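Local coordinates for protein nucleotidyl transferase (Methanothermobacter thermautotrophicus, PDB 6PLJ) that probably transfers nucleotidyl groups as a MobA-like NTP transferase, and may take part in making the pseudomurein cell wall of this methanogen, at residues K52-L57 with A86-E91; A65-V70 with S94-R99; V101-V106 with S111-R116; R213-V218 with Y226-D231. All coordinates share one frame; numbering follows the deposited sequence.

Contact 1 of 4, residues K52-L57 with A86-E91; sequences KLLLPL and AGEVEE
Leu54 lays its forked end against the first turn of helix 86-92, one methyl on the side chain of Glu88, the other on its backbone. CD1 meets the aliphatic root of Glu88, 3.6 Å from CB, and the extended side chain also brings Glu88 OE2 to 3.6 Å from Leu54 CD1; the two side chains cross at about a right angle. CD2 of Leu54 rests on the helix backbone, 3.7 Å from Glu88 O, and looks toward Val89, whose CG2 is 4.3 Å from Leu54 CD2. One residue back, Leu53 reaches the same valine methyl, its CD1 standing 4.0 Å from Val89 CG2. The contact is apolar, and the branched ends of leucine and valine fill it well. The seam lies in the MobA-like NTP transferase domain, a Rossmann-like alpha/beta fold in which helix 86-92 connects parallel strands 77-82 and 99-102. Val89 turns CG2 to the seam because CG1 stands anti to its backbone N (chi1 172°), leaving CG2 beside that N. The salt bridge from Glu88 OE1 to Arg85 probably helps a carboxylate lie beside leucine, while CB and the flank of the carboxylate touch the leucine. Further out, the short 3-10 turn 52-54 is anchored by backbone bonding of Leu53 to Ile63 and by a salt bridge from Lys52 to Asp132. On another flank of the helix, Glu90 bonds to Thr82 and Arg102.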
loop_
_atom_site.group_PDB
_atom_site.type_symbol
_atom_site.label_atom_id
_atom_site.label_comp_id
_atom_site.label_asym_id
_atom_site.label_seq_id
_atom_site.Cartn_x
_atom_site.Cartn_y
_atom_site.Cartn_z
ATOM N N LYS A 52 -10.407 -8.767 -4.502
ATOM C CA LYS A 52 -10.469 -7.843 -3.358
ATOM C C LYS A 52 -10.489 -6.381 -3.752
ATOM O O LYS A 52 -11.171 -5.582 -3.124
ATOM C CB LYS A 52 -9.323 -8.107 -2.393
ATOM C CG LYS A 52 -7.917 -7.924 -2.945
ATOM C CD LYS A 52 -6.851 -8.486 -2.017
ATOM C CE LYS A 52 -5.505 -8.506 -2.725
ATOM N NZ LYS A 52 -4.308 -8.746 -1.878
ATOM N N LEU A 53 -9.732 -6.034 -4.783
ATOM C CA LEU A 53 -9.603 -4.636 -5.170
ATOM C C LEU A 53 -10.863 -4.079 -5.795
ATOM O O LEU A 53 -11.032 -2.852 -5.856
ATOM C CB LEU A 53 -8.433 -4.461 -6.137
ATOM C CG LEU A 53 -7.065 -4.800 -5.568
ATOM C CD1 LEU A 53 -6.018 -4.388 -6.580
ATOM C CD2 LEU A 53 -6.811 -4.122 -4.226
ATOM N N LEU A 54 -11.748 -4.966 -6.251
ATOM C CA LEU A 54 -12.964 -4.574 -6.947
ATOM C C LEU A 54 -14.213 -4.662 -6.078
ATOM O O LEU A 54 -15.321 -4.369 -6.552
ATOM C CB LEU A 54 -13.128 -5.456 -8.184
ATOM C CG LEU A 54 -11.933 -5.495 -9.133
ATOM C CD1 LEU A 54 -12.129 -6.566 -10.207
ATOM C CD2 LEU A 54 -11.684 -4.132 -9.731
ATOM N N LEU A 55 -14.054 -5.048 -4.816
ATOM C CA LEU A 55 -15.172 -5.068 -3.891
ATOM C C LEU A 55 -15.658 -3.660 -3.604
ATOM O O LEU A 55 -14.878 -2.711 -3.614
ATOM C CB LEU A 55 -14.785 -5.765 -2.585
ATOM C CG LEU A 55 -14.723 -7.290 -2.651
ATOM C CD1 LEU A 55 -14.013 -7.795 -1.414
ATOM C CD2 LEU A 55 -16.112 -7.884 -2.774
ATOM N N PRO A 56 -16.966 -3.510 -3.353
ATOM C CA PRO A 56 -17.508 -2.178 -3.178
ATOM C C PRO A 56 -17.164 -1.605 -1.830
ATOM O O PRO A 56 -17.214 -2.304 -0.810
ATOM C CB PRO A 56 -19.017 -2.394 -3.259
ATOM C CG PRO A 56 -19.209 -3.784 -2.816
ATOM C CD PRO A 56 -18.025 -4.534 -3.345
ATOM N N LEU A 57 -16.860 -0.316 -1.840
ATOM C CA LEU A 57 -16.528 0.408 -0.656
ATOM C C LEU A 57 -16.747 1.898 -0.911
ATOM O O LEU A 57 -16.208 2.430 -1.885
ATOM C CB LEU A 57 -15.053 0.146 -0.335
ATOM C CG LEU A 57 -14.638 0.299 1.101
ATOM C CD1 LEU A 57 -15.286 -0.779 1.964
ATOM C CD2 LEU A 57 -13.113 0.226 1.164
ATOM N N ALA A 86 -5.556 -6.736 -14.320
ATOM C CA ALA A 86 -5.219 -5.334 -14.609
ATOM C C ALA A 86 -6.316 -4.613 -15.376
ATOM O O ALA A 86 -6.615 -3.464 -15.067
ATOM C CB ALA A 86 -3.920 -5.226 -15.372
ATOM N N GLY A 87 -6.900 -5.262 -16.378
ATOM C CA GLY A 87 -8.025 -4.647 -17.102
ATOM C C GLY A 87 -9.124 -4.103 -16.209
ATOM O O GLY A 87 -9.545 -2.941 -16.342
ATOM N N GLU A 88 -9.560 -4.922 -15.259
ATOM C CA GLU A 88 -10.623 -4.556 -14.339
ATOM C C GLU A 88 -10.180 -3.508 -13.326
ATOM O O GLU A 88 -10.938 -2.602 -13.014
ATOM C CB GLU A 88 -11.138 -5.780 -13.578
ATOM C CG GLU A 88 -11.909 -6.760 -14.436
ATOM C CD GLU A 88 -12.238 -8.010 -13.663
ATOM O OE1 GLU A 88 -11.321 -8.827 -13.463
ATOM O OE2 GLU A 88 -13.396 -8.161 -13.235
ATOM N N VAL A 89 -8.951 -3.636 -12.825
ATOM C CA VAL A 89 -8.420 -2.669 -11.856
ATOM C C VAL A 89 -8.250 -1.308 -12.540
ATOM O O VAL A 89 -8.650 -0.281 -12.000
ATOM C CB VAL A 89 -7.108 -3.184 -11.204
ATOM C CG1 VAL A 89 -6.453 -2.110 -10.367
ATOM C CG2 VAL A 89 -7.393 -4.422 -10.348
ATOM N N GLU A 90 -7.714 -1.323 -13.748
ATOM C CA GLU A 90 -7.546 -0.096 -14.538
ATOM C C GLU A 90 -8.882 0.548 -14.895
ATOM O O GLU A 90 -9.007 1.781 -14.825
ATOM C CB GLU A 90 -6.683 -0.367 -15.759
ATOM C CG GLU A 90 -5.246 -0.702 -15.373
ATOM C CD GLU A 90 -4.425 -1.264 -16.503
ATOM O OE1 GLU A 90 -4.876 -1.213 -17.679
ATOM O OE2 GLU A 90 -3.333 -1.790 -16.239
ATOM N N GLU A 91 -9.897 -0.257 -15.194
ATOM C CA GLU A 91 -11.223 0.301 -15.457
ATOM C C GLU A 91 -11.791 0.951 -14.197
ATOM O O GLU A 91 -12.381 2.023 -14.284
ATOM C CB GLU A 91 -12.174 -0.766 -16.023
ATOM C CG GLU A 91 -13.605 -0.306 -16.298
ATOM C CD GLU A 91 -13.714 0.881 -17.244
ATOM O OE1 GLU A 91 -12.865 1.029 -18.157
ATOM O OE2 GLU A 91 -14.666 1.669 -17.072
#

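Contact 2 of 4, residues A65-V70 with S94-R99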
loop_
_atom_site.group_PDB
_atom_site.type_symbol
_atom_site.label_atom_id
_atom_site.label_comp_id
_atom_site.label_asym_id
_atom_site.label_seq_id
_atom_site.Cartn_x
_atom_site.Cartn_y
_atom_site.Cartn_z
ATOM N N ALA A 65 -10.867 3.548 -3.312
ATOM C CA ALA A 65 -10.760 4.083 -1.956
ATOM C C ALA A 65 -9.312 4.310 -1.538
ATOM O O ALA A 65 -8.964 5.354 -0.987
ATOM C CB ALA A 65 -11.469 3.184 -0.971
ATOM N N THR A 66 -8.459 3.332 -1.809
ATOM C CA THR A 66 -7.045 3.463 -1.479
ATOM C C THR A 66 -6.409 4.634 -2.215
ATOM O O THR A 66 -5.712 5.435 -1.609
ATOM C CB THR A 66 -6.277 2.190 -1.814
ATOM O OG1 THR A 66 -6.804 1.130 -1.018
ATOM C CG2 THR A 66 -4.797 2.339 -1.545
ATOM N N VAL A 67 -6.642 4.712 -3.513
ATOM C CA VAL A 67 -6.039 5.761 -4.334
ATOM C C VAL A 67 -6.536 7.139 -3.887
ATOM O O VAL A 67 -5.741 8.069 -3.764
ATOM C CB VAL A 67 -6.299 5.519 -5.829
ATOM C CG1 VAL A 67 -5.914 6.736 -6.665
ATOM C CG2 VAL A 67 -5.534 4.276 -6.287
ATOM N N LYS A 68 -7.830 7.250 -3.604
ATOM C CA LYS A 68 -8.369 8.511 -3.127
ATOM C C LYS A 68 -7.671 8.975 -1.852
ATOM O O LYS A 68 -7.340 10.149 -1.714
ATOM C CB LYS A 68 -9.869 8.395 -2.876
ATOM C CG LYS A 68 -10.536 9.659 -2.373
ATOM C CD LYS A 68 -10.380 10.794 -3.358
ATOM C CE LYS A 68 -10.992 12.070 -2.827
ATOM N NZ LYS A 68 -11.025 13.086 -3.893
ATOM N N ALA A 69 -7.439 8.057 -0.918
ATOM C CA ALA A 69 -6.727 8.407 0.321
ATOM C C ALA A 69 -5.308 8.907 0.066
ATOM O O ALA A 69 -4.860 9.889 0.667
ATOM C CB ALA A 69 -6.730 7.242 1.282
ATOM N N VAL A 70 -4.612 8.229 -0.843
ATOM C CA VAL A 70 -3.252 8.596 -1.215
ATOM C C VAL A 70 -3.220 9.995 -1.860
ATOM O O VAL A 70 -2.402 10.848 -1.500
ATOM C CB VAL A 70 -2.677 7.519 -2.155
ATOM C CG1 VAL A 70 -1.417 7.969 -2.829
ATOM C CG2 VAL A 70 -2.452 6.221 -1.374
ATOM N N SER A 94 -10.292 4.357 -13.918
ATOM C CA SER A 94 -10.270 5.112 -15.178
ATOM C C SER A 94 -10.605 6.603 -15.048
ATOM O O SER A 94 -10.109 7.407 -15.847
ATOM C CB SER A 94 -11.203 4.454 -16.201
ATOM O OG SER A 94 -12.533 4.519 -15.752
ATOM N N GLY A 95 -11.403 6.976 -14.051
ATOM C CA GLY A 95 -11.707 8.397 -13.800
ATOM C C GLY A 95 -10.703 9.165 -12.947
ATOM O O GLY A 95 -10.889 10.362 -12.696
ATOM N N MET A 96 -9.639 8.505 -12.491
ATOM C CA MET A 96 -8.796 9.072 -11.442
ATOM C C MET A 96 -7.468 9.551 -11.989
ATOM O O MET A 96 -6.981 9.080 -13.015
ATOM C CB MET A 96 -8.578 8.045 -10.327
ATOM C CG MET A 96 -9.877 7.583 -9.698
ATOM S SD MET A 96 -9.597 6.618 -8.216
ATOM C CE MET A 96 -9.417 7.878 -6.967
ATOM N N ASP A 97 -6.876 10.505 -11.281
ATOM C CA ASP A 97 -5.654 11.148 -11.743
ATOM C C ASP A 97 -4.450 10.333 -11.285
ATOM O O ASP A 97 -3.780 10.673 -10.318
ATOM C CB ASP A 97 -5.608 12.590 -11.236
ATOM C CG ASP A 97 -4.420 13.371 -11.772
ATOM O OD1 ASP A 97 -3.850 13.017 -12.814
ATOM O OD2 ASP A 97 -4.043 14.348 -11.110
ATOM N N VAL A 98 -4.225 9.224 -11.971
ATOM C CA VAL A 98 -3.113 8.318 -11.666
ATOM C C VAL A 98 -2.353 7.951 -12.919
ATOM O O VAL A 98 -2.891 8.031 -14.024
ATOM C CB VAL A 98 -3.584 7.006 -11.003
ATOM C CG1 VAL A 98 -4.191 7.290 -9.647
ATOM C CG2 VAL A 98 -4.575 6.242 -11.868
ATOM N N ARG A 99 -1.115 7.519 -12.724
ATOM C CA ARG A 99 -0.258 7.006 -13.768
ATOM C C ARG A 99 -0.155 5.511 -13.541
ATOM O O ARG A 99 0.382 5.072 -12.527
ATOM C CB ARG A 99 1.111 7.687 -13.685
ATOM C CG ARG A 99 2.193 7.105 -14.572
ATOM C CD ARG A 99 3.458 7.943 -14.520
ATOM N NE ARG A 99 3.244 9.291 -15.020
ATOM C CZ ARG A 99 3.316 9.664 -16.303
ATOM N NH1 ARG A 99 3.643 8.802 -17.270
ATOM N NH2 ARG A 99 3.100 10.934 -16.616
#
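A helix packed on one face of the Rossmann-like sheet meets, in this contact, the loop that leads into edge strand 99-102. Val67 of helix 62-72 is the hub: its CG1 lies 3.5 Å from Val98 CG1, a pair tighter than ordinary van der Waals contact, and 3.7 Å from Met96 CE. With CG1 anti to the backbone N (chi1 169°), this one methyl is sent between the two loop residues. Met96 crosses Val67 at a slant. Its chain runs out to the sulfur and then bends at the last torsion (chi3 84°), which carries the methyl over the helix backbone, Met96 CE being 3.8 Å from Lys68 N and 4.1 Å from Lys68 CB. Met96 SD follows at 4.0 Å from Val67 CG1. A long, flexible methionine suits a loop that must span to a helix, whereas compact, branched valines suit the closer approach. Lys68 lends only its apolar root here. Asp97, centre of an inverse gamma turn, separates the two residues that point toward the helix. Beneath them Val67 and Val98 both rest on Val80 of strand 77-82, in the parallel part of a mixed central sheet, and Leu93 also touches Val67. A helix packed over the sheet and the loop entering its edge strand is consistent with the Rossmann-like alpha/beta/alpha fold of MobA-like proteins.

Contact 3 of 4, residues V101-V106 with S111-R116; sequences VRNDPV and SASLLR
Val101, on edge strand 99-102, meets Arg116 of helix 110-120 first: its CB lies over one face of the guanidinium, 3.8 Å from Arg116 NH1, and its CG2 is 4.0 Å from Arg116 CG. A branched residue is apt here, offering apolar surface to both the flat group and the arginine stem. At Arg102 the carbonyl O lies 3.0 Å from Arg116 NH2, while the side chain turns from the helix to a salt bridge with Glu90. Asn103 then uses both ends of its amide. Asn103 ND2 donates a hydrogen bond to Ser113 OG of 2.9 Å, with an angle of 155° at the hydrogen and the hydroxyl close to the amide plane; Asn103 OD1 lies 3.7 Å from Arg116 CB. The same Ser113 hydroxyl also bonds a bound 1,2-ethanediol. Next, Asp104 N donates to a water (3.1 Å) that accepts a second bond, of 2.9 Å, from Arg116 NE. The arginine reaches this bridge because its chain bends at chi2 (75°). The peptide bond before Pro105 is cis. Strand, connecting loop and helix packed back on the strand end are the beta-alpha unit of a Rossmann-like nucleotidyltransferase fold.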
loop_
_atom_site.group_PDB
_atom_site.type_symbol
_atom_site.label_atom_id
_atom_site.label_comp_id
_atom_site.label_asym_id
_atom_site.label_seq_id
_atom_site.Cartn_x
_atom_site.Cartn_y
_atom_site.Cartn_z
ATOM N N VAL A 101 1.144 1.773 -14.380
ATOM C CA VAL A 101 2.174 0.939 -14.991
ATOM C C VAL A 101 1.843 -0.500 -14.691
ATOM O O VAL A 101 1.479 -0.844 -13.576
ATOM C CB VAL A 101 3.613 1.283 -14.554
ATOM C CG1 VAL A 101 3.973 2.675 -15.063
ATOM C CG2 VAL A 101 3.815 1.191 -13.055
ATOM N N ARG A 102 1.938 -1.343 -15.711
ATOM C CA ARG A 102 1.542 -2.733 -15.560
ATOM C C ARG A 102 2.778 -3.618 -15.414
ATOM O O ARG A 102 3.781 -3.444 -16.127
ATOM C CB ARG A 102 0.669 -3.138 -16.746
ATOM C CG ARG A 102 -0.203 -4.340 -16.477
ATOM C CD ARG A 102 -0.966 -4.742 -17.727
ATOM N NE ARG A 102 -2.153 -3.931 -18.005
ATOM C CZ ARG A 102 -3.058 -4.249 -18.934
ATOM N NH1 ARG A 102 -2.896 -5.339 -19.688
ATOM N NH2 ARG A 102 -4.123 -3.486 -19.133
ATOM N N ASN A 103 2.702 -4.550 -14.487
ATOM C CA ASN A 103 3.783 -5.545 -14.437
ATOM C C ASN A 103 3.592 -6.457 -15.653
ATOM O O ASN A 103 2.538 -6.968 -15.835
ATOM C CB ASN A 103 3.669 -6.455 -13.214
ATOM C CG ASN A 103 4.038 -5.787 -11.913
ATOM O OD1 ASN A 103 4.953 -4.973 -11.871
ATOM N ND2 ASN A 103 3.376 -6.184 -10.859
ATOM N N ASP A 104 4.643 -6.665 -16.406
ATOM C CA ASP A 104 4.643 -7.623 -17.519
ATOM C C ASP A 104 6.057 -8.184 -17.587
ATOM O O ASP A 104 6.955 -7.475 -18.062
ATOM C CB ASP A 104 4.238 -6.926 -18.828
ATOM C CG ASP A 104 4.166 -7.884 -20.024
ATOM O OD1 ASP A 104 4.216 -9.122 -19.834
ATOM O OD2 ASP A 104 4.041 -7.378 -21.164
ATOM N N PRO A 105 6.291 -9.424 -17.125
ATOM C CA PRO A 105 5.258 -10.408 -16.714
ATOM C C PRO A 105 4.516 -10.095 -15.411
ATOM O O PRO A 105 5.035 -9.361 -14.567
ATOM C CB PRO A 105 6.070 -11.705 -16.548
ATOM C CG PRO A 105 7.440 -11.231 -16.194
ATOM C CD PRO A 105 7.645 -10.005 -17.047
ATOM N N VAL A 106 3.314 -10.657 -15.264
ATOM C CA VAL A 106 2.466 -10.364 -14.097
ATOM C C VAL A 106 2.802 -11.121 -12.825
ATOM O O VAL A 106 2.408 -10.690 -11.761
ATOM C CB VAL A 106 0.935 -10.560 -14.331
ATOM C CG1 VAL A 106 0.427 -9.642 -15.410
ATOM C CG2 VAL A 106 0.564 -12.028 -14.599
ATOM N N SER A 111 7.467 -6.678 -3.627
ATOM C CA SER A 111 8.675 -5.843 -3.708
ATOM C C SER A 111 8.978 -5.456 -5.154
ATOM O O SER A 111 9.357 -4.312 -5.416
ATOM C CB SER A 111 9.874 -6.524 -3.034
ATOM O OG SER A 111 10.233 -7.696 -3.714
ATOM N N ALA A 112 8.779 -6.382 -6.097
ATOM C CA ALA A 112 8.994 -6.110 -7.515
ATOM C C ALA A 112 7.955 -5.153 -8.084
ATOM O O ALA A 112 8.274 -4.354 -8.962
ATOM C CB ALA A 112 8.986 -7.409 -8.312
ATOM N N SER A 113 6.705 -5.276 -7.635
ATOM C CA SER A 113 5.649 -4.337 -8.028
ATOM C C SER A 113 5.992 -2.952 -7.538
ATOM O O SER A 113 5.898 -1.996 -8.290
ATOM C CB SER A 113 4.280 -4.726 -7.465
ATOM O OG SER A 113 3.862 -5.916 -8.059
ATOM N N LEU A 114 6.393 -2.846 -6.279
ATOM C CA LEU A 114 6.818 -1.546 -5.766
ATOM C C LEU A 114 7.987 -1.011 -6.576
ATOM O O LEU A 114 8.000 0.166 -6.914
ATOM C CB LEU A 114 7.156 -1.582 -4.284
ATOM C CG LEU A 114 5.972 -1.808 -3.364
ATOM C CD1 LEU A 114 6.475 -1.915 -1.937
ATOM C CD2 LEU A 114 4.960 -0.683 -3.483
ATOM N N LEU A 115 8.939 -1.866 -6.916
ATOM C CA LEU A 115 10.086 -1.409 -7.699
ATOM C C LEU A 115 9.672 -0.875 -9.067
ATOM O O LEU A 115 10.166 0.156 -9.519
ATOM C CB LEU A 115 11.090 -2.544 -7.881
ATOM C CG LEU A 115 12.336 -2.220 -8.687
ATOM C CD1 LEU A 115 13.122 -1.074 -8.070
ATOM C CD2 LEU A 115 13.195 -3.478 -8.755
ATOM N N ARG A 116 8.755 -1.569 -9.704
ATOM C CA ARG A 116 8.262 -1.094 -11.018
ATOM C C ARG A 116 7.641 0.306 -10.867
ATOM O O ARG A 116 7.781 1.082 -11.720
ATOM C CB ARG A 116 7.222 -2.079 -11.553
ATOM C CG ARG A 116 6.619 -1.629 -12.865
ATOM C CD ARG A 116 7.576 -1.824 -14.011
ATOM N NE ARG A 116 6.878 -2.087 -15.263
ATOM C CZ ARG A 116 6.541 -1.205 -16.192
ATOM N NH1 ARG A 116 6.851 0.070 -16.079
ATOM N NH2 ARG A 116 5.897 -1.621 -17.268
HETATM O O HOH W 1 7.126 -4.930 -15.666
#

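Contact 4 of 4, residues R213-V218 with Y226-D231; sequences RPIELV and YLRIRD. With EDO (1,2-ethanediol), chain E.
Arg228 points from helix 223-236 toward the 3-10 turn 214-217, its chain extended from CG to NE. Arg228 CG, placed anti to the backbone N (chi1 -179°), lies 3.6 Å from Ile215 CD1. Arg228 CD passes Ile215 CD1 at 3.9 Å, and Arg228 NE is again 3.6 Å from Ile215 CD1, for the two side chains slide past each other in opposite directions. At the tip, Val218 CG2 sits over one face of the guanidinium, offset toward its rim and 3.5 Å from Arg228 NH1. A long arginine fits this border well: its methylenes and flat face spread over apolar methyls, while its charged end stays at the exposed side. Deeper in, Ile229 completes the seam. Its CG1 is 4.0 Å from Ile215 CD1, and its CD1 abuts Val218, 3.7 Å from Val218 CG1 and 3.6 Å from Val218 O, so beta-branched residues from both segments meet. On another flank of the helix Asp231 OD2 accepts hydrogen bonds from both hydroxyls of a 1,2-ethanediol, probably a crystallisation additive. The 3-10 turn follows strand 205-210 and is tied down by Glu216, which bonds Ser137 and Thr140; helix 223-236 in turn packs on Leu57 of strand 56-57 and bonds Pro56 through Tyr226.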
loop_
_atom_site.group_PDB
_atom_site.type_symbol
_atom_site.label_atom_id
_atom_site.label_comp_id
_atom_site.label_asym_id
_atom_site.label_seq_id
_atom_site.Cartn_x
_atom_site.Cartn_y
_atom_site.Cartn_z
ATOM N N ARG A 213 -6.432 4.943 13.776
ATOM C CA ARG A 213 -7.374 3.920 14.217
ATOM C C ARG A 213 -6.708 2.595 13.801
ATOM O O ARG A 213 -6.095 2.558 12.729
ATOM C CB ARG A 213 -8.722 4.050 13.466
ATOM C CG ARG A 213 -9.364 5.435 13.313
ATOM C CD ARG A 213 -10.353 5.761 14.411
ATOM N NE ARG A 213 -10.687 7.178 14.449
ATOM C CZ ARG A 213 -11.800 7.703 13.952
ATOM N NH1 ARG A 213 -12.013 9.005 14.035
ATOM N NH2 ARG A 213 -12.697 6.925 13.373
ATOM N N PRO A 214 -6.810 1.517 14.607
ATOM C CA PRO A 214 -6.204 0.242 14.172
ATOM C C PRO A 214 -6.720 -0.332 12.854
ATOM O O PRO A 214 -6.018 -1.112 12.217
ATOM C CB PRO A 214 -6.534 -0.706 15.325
ATOM C CG PRO A 214 -6.534 0.203 16.500
ATOM C CD PRO A 214 -7.215 1.451 16.025
ATOM N N ILE A 215 -7.921 0.054 12.445
ATOM C CA ILE A 215 -8.464 -0.362 11.153
ATOM C C ILE A 215 -7.499 0.007 10.006
ATOM O O ILE A 215 -7.465 -0.662 8.975
ATOM C CB ILE A 215 -9.861 0.255 10.921
ATOM C CG1 ILE A 215 -10.590 -0.464 9.769
ATOM C CG2 ILE A 215 -9.780 1.757 10.700
ATOM C CD1 ILE A 215 -10.951 -1.887 10.084
ATOM N N GLU A 216 -6.713 1.057 10.194
ATOM C CA GLU A 216 -5.754 1.481 9.160
ATOM C C GLU A 216 -4.716 0.411 8.822
ATOM O O GLU A 216 -4.213 0.377 7.694
ATOM C CB GLU A 216 -5.054 2.778 9.578
ATOM C CG GLU A 216 -6.009 3.954 9.724
ATOM C CD GLU A 216 -5.295 5.276 9.932
ATOM O OE1 GLU A 216 -4.254 5.298 10.606
ATOM O OE2 GLU A 216 -5.802 6.295 9.413
ATOM N N LEU A 217 -4.436 -0.479 9.769
ATOM C CA LEU A 217 -3.469 -1.560 9.572
ATOM C C LEU A 217 -4.030 -2.757 8.813
ATOM O O LEU A 217 -3.276 -3.666 8.476
ATOM C CB LEU A 217 -2.952 -2.038 10.933
ATOM C CG LEU A 217 -2.000 -1.070 11.621
ATOM C CD1 LEU A 217 -2.098 -1.162 13.141
ATOM C CD2 LEU A 217 -0.577 -1.328 11.150
ATOM N N VAL A 218 -5.334 -2.782 8.565
ATOM C CA VAL A 218 -5.967 -3.962 7.996
ATOM C C VAL A 218 -5.809 -4.017 6.490
ATOM O O VAL A 218 -6.368 -3.193 5.767
ATOM C CB VAL A 218 -7.466 -4.029 8.363
ATOM C CG1 VAL A 218 -8.136 -5.248 7.719
ATOM C CG2 VAL A 218 -7.639 -4.073 9.882
ATOM N N TYR A 226 -12.200 -7.540 4.803
ATOM C CA TYR A 226 -13.014 -6.617 4.032
ATOM C C TYR A 226 -14.281 -6.217 4.805
ATOM O O TYR A 226 -14.637 -5.049 4.873
ATOM C CB TYR A 226 -13.391 -7.218 2.686
ATOM C CG TYR A 226 -14.546 -6.554 2.014
ATOM C CD1 TYR A 226 -14.395 -5.321 1.375
ATOM C CD2 TYR A 226 -15.808 -7.154 2.000
ATOM C CE1 TYR A 226 -15.451 -4.703 0.747
ATOM C CE2 TYR A 226 -16.870 -6.540 1.368
ATOM C CZ TYR A 226 -16.690 -5.323 0.736
ATOM O OH TYR A 226 -17.739 -4.714 0.078
ATOM N N LEU A 227 -14.929 -7.194 5.429
ATOM C CA LEU A 227 -16.165 -6.890 6.143
ATOM C C LEU A 227 -15.897 -5.951 7.306
ATOM O O LEU A 227 -16.691 -5.056 7.571
ATOM C CB LEU A 227 -16.855 -8.157 6.628
ATOM C CG LEU A 227 -17.314 -9.106 5.513
ATOM C CD1 LEU A 227 -17.866 -10.374 6.134
ATOM C CD2 LEU A 227 -18.335 -8.445 4.618
ATOM N N ARG A 228 -14.769 -6.156 7.971
ATOM C CA ARG A 228 -14.333 -5.274 9.056
ATOM C C ARG A 228 -14.127 -3.834 8.564
ATOM O O ARG A 228 -14.570 -2.879 9.183
ATOM C CB ARG A 228 -13.069 -5.827 9.684
ATOM C CG ARG A 228 -12.534 -5.006 10.833
ATOM C CD ARG A 228 -11.239 -5.565 11.363
ATOM N NE ARG A 228 -10.695 -4.661 12.367
ATOM C CZ ARG A 228 -9.528 -4.796 12.974
ATOM N NH1 ARG A 228 -8.714 -5.810 12.685
ATOM N NH2 ARG A 228 -9.155 -3.886 13.877
ATOM N N ILE A 229 -13.457 -3.682 7.431
ATOM C CA ILE A 229 -13.249 -2.376 6.844
ATOM C C ILE A 229 -14.577 -1.765 6.407
ATOM O O ILE A 229 -14.835 -0.593 6.659
ATOM C CB ILE A 229 -12.267 -2.452 5.657
ATOM C CG1 ILE A 229 -10.866 -2.753 6.182
ATOM C CG2 ILE A 229 -12.302 -1.164 4.842
ATOM C CD1 ILE A 229 -9.908 -3.278 5.133
ATOM N N ARG A 230 -15.409 -2.562 5.762
ATOM C CA ARG A 230 -16.712 -2.053 5.289
ATOM C C ARG A 230 -17.525 -1.541 6.486
ATOM O O ARG A 230 -18.134 -0.535 6.369
ATOM C CB ARG A 230 -17.460 -3.135 4.499
ATOM C CG ARG A 230 -18.842 -2.726 4.015
ATOM C CD ARG A 230 -19.546 -3.870 3.280
ATOM N NE ARG A 230 -20.217 -4.753 4.215
ATOM C CZ ARG A 230 -20.827 -5.892 3.904
ATOM N NH1 ARG A 230 -21.396 -6.604 4.860
ATOM N NH2 ARG A 230 -20.849 -6.332 2.658
ATOM N N ASP A 231 -17.515 -2.279 7.585
ATOM C CA ASP A 231 -18.254 -1.850 8.782
ATOM C C ASP A 231 -17.757 -0.505 9.309
ATOM O O ASP A 231 -18.558 0.338 9.745
ATOM C CB ASP A 231 -18.180 -2.908 9.885
ATOM C CG ASP A 231 -19.014 -4.150 9.576
ATOM O OD1 ASP A 231 -19.849 -4.134 8.644
ATOM O OD2 ASP A 231 -18.803 -5.155 10.275
HETATM C C1 EDO E . -19.641 -8.789 9.414
HETATM O O1 EDO E . -19.950 -7.396 9.329
HETATM C C2 EDO E . -18.385 -8.959 10.254
HETATM O O2 EDO E . -17.663 -7.719 10.272
#

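Contacts 1 and 2 interleave along the chain, their segments alternating, with centres about 12 Å apart; contacts 3 and 4 follow in series. Contacts 1 to 3 all belong to the MobA-like domain, near strand 77-82 and the outermost strand 99-102. Contact 3, its centre about 17 Å from that of contact 1, is joined to it by the Glu90-Arg102 salt bridge, and its first segment adjoins contact 2 in sequence. Contact 4, near the C-terminus, reaches contact 1 through Tyr226 and Leu57, but its centre is about 26 Å from that of contact 3, across the chain's centre. Segment 52-57 thus touches both helix 86-92 and helix 223-236, bringing the chain's C-terminal helix against its earlier part.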